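Local structure of Alr4995 protein (Nostoc sp., 6LRG) at the interface of chains A and B. The protein binds ornithine and NAD+ and is probably a bifunctional enzyme of arginine catabolism, joining an arginine dihydrolase module to a Rossmann-fold module. Sequence-based numbering; all coordinates share one arbitrary frame. Chains: chain A/B, Alr4995 protein.

The interface of chains A and B. Residues chain A 425, 605, 611; chain B 612-614, 617.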
ATOM      1  N   ARG A 425      33.704 -17.107   5.084  1.00 17.30           N
ATOM      2  CA  ARG A 425      34.924 -16.320   5.113  1.00 18.63           C
ATOM      3  C   ARG A 425      35.769 -16.675   6.315  1.00 16.62           C
ATOM      4  O   ARG A 425      36.935 -16.337   6.365  1.00 20.37           O
ATOM      5  CB  ARG A 425      34.611 -14.813   5.091  1.00 19.62           C
ATOM      6  CG  ARG A 425      33.964 -14.232   6.350  1.00 15.33           C
ATOM      7  CD  ARG A 425      33.842 -12.700   6.235  1.00 13.67           C
ATOM      8  NE  ARG A 425      33.183 -12.108   7.397  1.00 15.45           N
ATOM      9  CZ  ARG A 425      31.930 -11.665   7.408  1.00 18.00           C
ATOM     10  NH1 ARG A 425      31.204 -11.716   6.303  1.00 16.40           N
ATOM     11  NH2 ARG A 425      31.400 -11.153   8.522  1.00 16.82           N
ATOM     12  N   PRO A 605      31.270 -11.555   2.057  1.00 17.96           N
ATOM     13  CA  PRO A 605      30.600 -11.112   0.840  1.00 18.54           C
ATOM     14  C   PRO A 605      31.433 -11.517  -0.367  1.00 17.07           C
ATOM     15  O   PRO A 605      32.418 -12.223  -0.171  1.00 16.76           O
ATOM     16  CB  PRO A 605      30.564  -9.593   1.023  1.00 18.54           C
ATOM     17  CG  PRO A 605      31.896  -9.316   1.671  1.00 14.06           C
ATOM     18  CD  PRO A 605      32.236 -10.541   2.518  1.00 14.93           C
ATOM     19  N   MET A 611      33.775  -3.206   1.982  1.00 20.99           N
ATOM     20  CA  MET A 611      33.192  -3.303   3.326  1.00 19.70           C
ATOM     21  C   MET A 611      33.718  -2.196   4.248  1.00 20.96           C
ATOM     22  O   MET A 611      33.343  -2.101   5.413  1.00 21.15           O
ATOM     23  CB  MET A 611      33.462  -4.675   3.947  1.00 19.18           C
ATOM     24  CG  MET A 611      32.997  -5.864   3.110  1.00 19.91           C
ATOM     25  SD  MET A 611      31.204  -5.937   2.871  1.00 22.13           S
ATOM     26  CE  MET A 611      30.609  -6.379   4.507  1.00 18.42           C
TER
ATOM     27  N   ASP B 612      33.514  -0.299   9.393  1.00 23.11           N
ATOM     28  CA  ASP B 612      34.066  -1.551   8.896  1.00 21.76           C
ATOM     29  C   ASP B 612      33.035  -2.636   9.110  1.00 21.46           C
ATOM     30  O   ASP B 612      32.818  -3.079  10.227  1.00 23.12           O
ATOM     31  CB  ASP B 612      35.368  -1.896   9.600  1.00 24.86           C
ATOM     32  CG  ASP B 612      35.958  -3.233   9.141  1.00 28.39           C
ATOM     33  OD1 ASP B 612      35.338  -3.954   8.320  1.00 29.58           O
ATOM     34  OD2 ASP B 612      37.065  -3.570   9.611  1.00 29.42           O
ATOM     35  N   LEU B 613      32.427  -3.091   8.024  1.00 21.74           N
ATOM     36  CA  LEU B 613      31.242  -3.926   8.134  1.00 21.67           C
ATOM     37  C   LEU B 613      31.513  -5.383   8.462  1.00 21.28           C
ATOM     38  O   LEU B 613      30.653  -6.062   9.054  1.00 24.54           O
ATOM     39  CB  LEU B 613      30.436  -3.818   6.856  1.00 21.00           C
ATOM     40  CG  LEU B 613      29.598  -2.546   6.793  1.00 20.81           C
ATOM     41  CD1 LEU B 613      29.035  -2.478   5.427  1.00 30.59           C
ATOM     42  CD2 LEU B 613      28.467  -2.588   7.798  1.00 22.59           C
ATOM     43  N   ILE B 614      32.690  -5.870   8.092  1.00 20.16           N
ATOM     44  CA  ILE B 614      33.160  -7.156   8.606  1.00 21.30           C
ATOM     45  C   ILE B 614      33.136  -7.104  10.138  1.00 22.90           C
ATOM     46  O   ILE B 614      32.499  -7.937  10.765  1.00 23.30           O
ATOM     47  CB  ILE B 614      34.582  -7.500   8.104  1.00 20.45           C
ATOM     48  CG1 ILE B 614      34.618  -7.455   6.575  1.00 19.21           C
ATOM     49  CG2 ILE B 614      35.037  -8.870   8.633  1.00 15.58           C
ATOM     50  CD1 ILE B 614      33.669  -8.457   5.914  1.00 19.35           C
ATOM     51  N   GLN B 617      29.557  -6.793  11.620  1.00 21.85           N
ATOM     52  CA  GLN B 617      28.917  -8.107  11.661  1.00 29.06           C
ATOM     53  C   GLN B 617      29.442  -8.953  12.824  1.00 25.42           C
ATOM     54  O   GLN B 617      28.670  -9.622  13.497  1.00 24.53           O
ATOM     55  CB  GLN B 617      29.119  -8.847  10.339  1.00 22.60           C
ATOM     56  CG  GLN B 617      28.166  -8.410   9.241  1.00 20.58           C
ATOM     57  CD  GLN B 617      28.292  -9.282   7.990  1.00 28.34           C
ATOM     58  OE1 GLN B 617      29.229 -10.088   7.880  1.00 25.83           O
ATOM     59  NE2 GLN B 617      27.351  -9.125   7.036  1.00 23.14           N
TER
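A:Arg425 sets its CG between the backbone N and the carbonyl carbon (chi1 69°) and then runs extended to NE, a shape that carries the guanidinium out to B:Ile614 and B:Gln617 of the other chain. Both partners lie on helix 613-624 of the ArgZ-like Rossmann-fold region, within a two-fold symmetric interface in which the same contact recurs with A and B in reversed roles; this pairing may belong to the biological assembly. The side-chain amide of B:Gln617 meets the edge of the guanidinium, and the two planes are only 21° apart. OE1 of B:Gln617 takes a short hydrogen bond from NH2 of A:Arg425 at 2.5 Å, with the donor in the carbonyl plane and OE1 close to the guanidinium plane. NH1 of A:Arg425 adds a weak, more bent bond to OE1 of B:Gln617 at 3.0 Å. One guanidinium face is taken by B:Ile614, whose CD1 stands over the centre, 3.9 Å from CZ of A:Arg425. An alanine in place of A:Arg425 would probably leave OE1 of B:Gln617 without its donors from chain A and CD1 of B:Ile614 without the flat group beneath it.

On roughly the opposite side of CD1 from the guanidinium, A:Met611 packs against B:Ile614 at about a right angle, its CG 3.9 Å from CD1 of the isoleucine. Bends at chi2 and chi3 fold the thioether of A:Met611 back, so that its terminal methyl CE lies 3.5 Å from CB of B:Leu613. CD of A:Pro605, which follows a cis peptide bond, borders the same CD1 of B:Ile614 more loosely at 4.2 Å. The backbone joins in at the helix start: N of B:Leu613 donates to the carbonyl O of A:Met611 at 2.9 Å, nearly straight at the hydrogen (170°), so an acceptor from chain A meets the first N-H of helix 613-624. OD1 of B:Asp612 may cap this end from within chain B, through a weak bond from N of B:Ile614.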